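Local coordinates for RING finger protein unkempt homolog (Mus musculus, PDB 5ELK) that binds specific RNA sequences through clustered CCCH zinc fingers and represses translation, controlling the early morphology of cortical neurons, at residues Y9-Y14 / E90-T95. Numbering follows the deposited sequence.
Sequences YVLGNY and EIYKST. With nucleotides of chain B.
Y92 reaches from the 90-95 loop to V10 and L11 on the helix, and this one aromatic side chain makes the loop's whole share of the contact, a compact example of two zinc-finger segments joined by a single ring while the backbone NH of T95 bonds to RNA. CG1 of V10 lies 3.4 Å from the Y92 hydroxyl OH and 3.9 Å from Y92 CZ, the two side chains crossing at about a right angle. The hydroxyl also sits against V10 CB, at 3.5 Å, and so rests on the branch point of the valine. Further back on the ring, Y92 CD2 meets CG of L11 at 3.9 Å. Y92 carries its ring anti to its own backbone N (chi1 -179°), which extends it from the loop toward the helix, while CG of K93 covers one ring face, 3.6 Å above the plane.

Y92 is itself part of a type II turn from I91 to S94, and past the turn T95 N donates a 2.9 Å hydrogen bond to O4 of U3 of chain B, bent to 140°.

The contact thus joins helix 7-13, leading into one zinc finger, to the loop between helices 82-86 and 98-103 that enters another; F87 meets the rings of both Y14 and Y92, linking the two sides.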
loop_
_atom_site.group_PDB
_atom_site.type_symbol
_atom_site.label_atom_id
_atom_site.label_comp_id
_atom_site.label_asym_id
_atom_site.label_seq_id
_atom_site.Cartn_x
_atom_site.Cartn_y
_atom_site.Cartn_z
ATOM N N TYR A 9 -5.482 -9.628 -5.568
ATOM C CA TYR A 9 -4.359 -10.250 -4.877
ATOM C C TYR A 9 -3.470 -9.171 -4.276
ATOM O O TYR A 9 -2.902 -9.332 -3.178
ATOM C CB TYR A 9 -3.550 -11.099 -5.860
ATOM C CG TYR A 9 -2.449 -11.916 -5.216
ATOM C CD1 TYR A 9 -2.705 -13.178 -4.697
ATOM C CD2 TYR A 9 -1.150 -11.426 -5.132
ATOM C CE1 TYR A 9 -1.697 -13.927 -4.111
ATOM C CE2 TYR A 9 -0.142 -12.169 -4.546
ATOM C CZ TYR A 9 -0.421 -13.416 -4.038
ATOM O OH TYR A 9 0.581 -14.153 -3.453
ATOM N N VAL A 10 -3.344 -8.070 -5.009
ATOM C CA VAL A 10 -2.604 -6.919 -4.531
ATOM C C VAL A 10 -3.233 -6.478 -3.225
ATOM O O VAL A 10 -2.538 -6.257 -2.231
ATOM C CB VAL A 10 -2.670 -5.762 -5.543
ATOM C CG1 VAL A 10 -2.055 -4.478 -4.968
ATOM C CG2 VAL A 10 -1.979 -6.165 -6.823
ATOM N N LEU A 11 -4.558 -6.375 -3.242
ATOM C CA LEU A 11 -5.323 -5.933 -2.078
ATOM C C LEU A 11 -5.043 -6.789 -0.861
ATOM O O LEU A 11 -4.889 -6.277 0.242
ATOM C CB LEU A 11 -6.817 -6.003 -2.359
ATOM C CG LEU A 11 -7.697 -4.862 -1.844
ATOM C CD1 LEU A 11 -9.139 -5.353 -1.768
ATOM C CD2 LEU A 11 -7.239 -4.257 -0.506
ATOM N N GLY A 12 -4.974 -8.099 -1.061
ATOM C CA GLY A 12 -4.837 -9.018 0.053
ATOM C C GLY A 12 -3.420 -9.210 0.552
ATOM O O GLY A 12 -3.225 -9.591 1.707
ATOM N N ASN A 13 -2.432 -8.917 -0.291
ATOM C CA ASN A 13 -1.060 -9.356 -0.032
ATOM C C ASN A 13 0.042 -8.307 -0.190
ATOM O O ASN A 13 1.142 -8.498 0.320
ATOM C CB ASN A 13 -0.740 -10.553 -0.931
ATOM C CG ASN A 13 -1.766 -11.658 -0.804
ATOM O OD1 ASN A 13 -2.392 -12.065 -1.790
ATOM N ND2 ASN A 13 -1.959 -12.142 0.420
ATOM N N TYR A 14 -0.240 -7.211 -0.888
ATOM C CA TYR A 14 0.782 -6.205 -1.179
ATOM C C TYR A 14 1.501 -5.681 0.076
ATOM O O TYR A 14 0.871 -5.135 0.973
ATOM C CB TYR A 14 0.154 -5.036 -1.919
ATOM C CG TYR A 14 1.147 -4.013 -2.413
ATOM C CD1 TYR A 14 1.927 -4.274 -3.520
ATOM C CD2 TYR A 14 1.291 -2.787 -1.790
ATOM C CE1 TYR A 14 2.825 -3.349 -3.991
ATOM C CE2 TYR A 14 2.198 -1.848 -2.261
ATOM C CZ TYR A 14 2.957 -2.143 -3.364
ATOM O OH TYR A 14 3.863 -1.238 -3.859
ATOM N N GLU A 90 -11.096 0.481 1.257
ATOM C CA GLU A 90 -12.004 1.599 0.998
ATOM C C GLU A 90 -11.314 2.746 0.262
ATOM O O GLU A 90 -11.958 3.716 -0.135
ATOM C CB GLU A 90 -12.575 2.138 2.310
ATOM C CG GLU A 90 -13.384 1.143 3.107
ATOM C CD GLU A 90 -13.959 1.754 4.375
ATOM O OE1 GLU A 90 -14.822 1.108 5.011
ATOM O OE2 GLU A 90 -13.547 2.881 4.732
ATOM N N ILE A 91 -10.007 2.629 0.073
ATOM C CA ILE A 91 -9.214 3.690 -0.542
ATOM C C ILE A 91 -8.732 3.228 -1.918
ATOM O O ILE A 91 -8.665 4.016 -2.862
ATOM C CB ILE A 91 -7.976 4.035 0.337
ATOM C CG1 ILE A 91 -8.406 4.464 1.748
ATOM C CG2 ILE A 91 -7.099 5.101 -0.327
ATOM C CD1 ILE A 91 -9.203 5.759 1.801
ATOM N N TYR A 92 -8.399 1.940 -1.998
ATOM C CA TYR A 92 -7.682 1.353 -3.122
ATOM C C TYR A 92 -8.513 1.425 -4.400
ATOM O O TYR A 92 -9.638 0.963 -4.415
ATOM C CB TYR A 92 -7.337 -0.102 -2.786
ATOM C CG TYR A 92 -6.571 -0.859 -3.853
ATOM C CD1 TYR A 92 -5.331 -0.430 -4.293
ATOM C CD2 TYR A 92 -7.086 -2.027 -4.410
ATOM C CE1 TYR A 92 -4.631 -1.135 -5.278
ATOM C CE2 TYR A 92 -6.389 -2.733 -5.383
ATOM C CZ TYR A 92 -5.169 -2.292 -5.809
ATOM O OH TYR A 92 -4.494 -3.010 -6.779
ATOM N N LYS A 93 -7.945 2.020 -5.453
ATOM C CA LYS A 93 -8.599 2.171 -6.768
ATOM C C LYS A 93 -9.884 2.990 -6.722
ATOM O O LYS A 93 -10.697 2.915 -7.643
ATOM C CB LYS A 93 -8.907 0.812 -7.405
ATOM C CG LYS A 93 -7.712 -0.100 -7.555
ATOM C CD LYS A 93 -6.720 0.463 -8.539
ATOM C CE LYS A 93 -5.706 -0.574 -8.995
ATOM N NZ LYS A 93 -4.834 -0.020 -10.065
ATOM N N SER A 94 -10.065 3.768 -5.658
ATOM C CA SER A 94 -11.282 4.557 -5.493
ATOM C C SER A 94 -11.227 5.864 -6.290
ATOM O O SER A 94 -12.253 6.480 -6.559
ATOM C CB SER A 94 -11.527 4.859 -4.012
ATOM O OG SER A 94 -10.439 5.562 -3.454
ATOM N N THR A 95 -10.020 6.263 -6.673
ATOM C CA THR A 95 -9.784 7.546 -7.326
ATOM C C THR A 95 -8.950 7.350 -8.578
ATOM O O THR A 95 -7.961 6.616 -8.575
ATOM C CB THR A 95 -9.023 8.518 -6.394
ATOM O OG1 THR A 95 -9.785 8.736 -5.199
ATOM C CG2 THR A 95 -8.772 9.852 -7.080
ATOM P P U B 3 -8.068 10.690 0.956
ATOM O OP1 U B 3 -7.903 11.774 -0.039
ATOM O OP2 U B 3 -9.389 10.052 1.191
ATOM O "O5'" U B 3 -7.056 9.537 0.541
ATOM C "C5'" U B 3 -6.163 8.974 1.489
ATOM C "C4'" U B 3 -4.842 8.643 0.848
ATOM O "O4'" U B 3 -5.032 7.546 -0.093
ATOM C "C3'" U B 3 -4.223 9.784 0.046
ATOM O "O3'" U B 3 -2.798 9.671 0.098
ATOM C "C2'" U B 3 -4.710 9.483 -1.368
ATOM O "O2'" U B 3 -3.943 10.074 -2.397
ATOM C "C1'" U B 3 -4.623 7.958 -1.386
ATOM N N1 U B 3 -5.473 7.299 -2.395
ATOM C C2 U B 3 -4.961 6.198 -3.075
ATOM O O2 U B 3 -3.844 5.738 -2.870
ATOM N N3 U B 3 -5.801 5.634 -4.013
ATOM C C4 U B 3 -7.069 6.053 -4.350
ATOM O O4 U B 3 -7.700 5.448 -5.221
ATOM C C5 U B 3 -7.520 7.194 -3.605
ATOM C C6 U B 3 -6.734 7.767 -2.682
ATOM P P G B 5 3.958 11.296 -3.589
ATOM O OP1 G B 5 3.904 12.308 -2.498
ATOM O OP2 G B 5 4.613 11.660 -4.874
ATOM O "O5'" G B 5 4.684 9.968 -3.089
ATOM C "C5'" G B 5 4.651 9.583 -1.721
ATOM C "C4'" G B 5 5.031 8.132 -1.544
ATOM O "O4'" G B 5 3.911 7.293 -1.938
ATOM C "C3'" G B 5 6.235 7.658 -2.365
ATOM O "O3'" G B 5 6.986 6.704 -1.613
ATOM C "C2'" G B 5 5.580 6.961 -3.554
ATOM O "O2'" G B 5 6.377 5.961 -4.163
ATOM C "C1'" G B 5 4.329 6.363 -2.915
ATOM N N9 G B 5 3.221 6.154 -3.855
ATOM C C8 G B 5 2.497 7.124 -4.508
ATOM N N7 G B 5 1.572 6.628 -5.277
ATOM C C5 G B 5 1.692 5.253 -5.131
ATOM C C6 G B 5 0.953 4.195 -5.724
ATOM O O6 G B 5 0.022 4.269 -6.525
ATOM N N1 G B 5 1.398 2.949 -5.308
ATOM C C2 G B 5 2.424 2.747 -4.414
ATOM N N2 G B 5 2.704 1.467 -4.129
ATOM N N3 G B 5 3.122 3.722 -3.849
ATOM C C4 G B 5 2.703 4.941 -4.250
#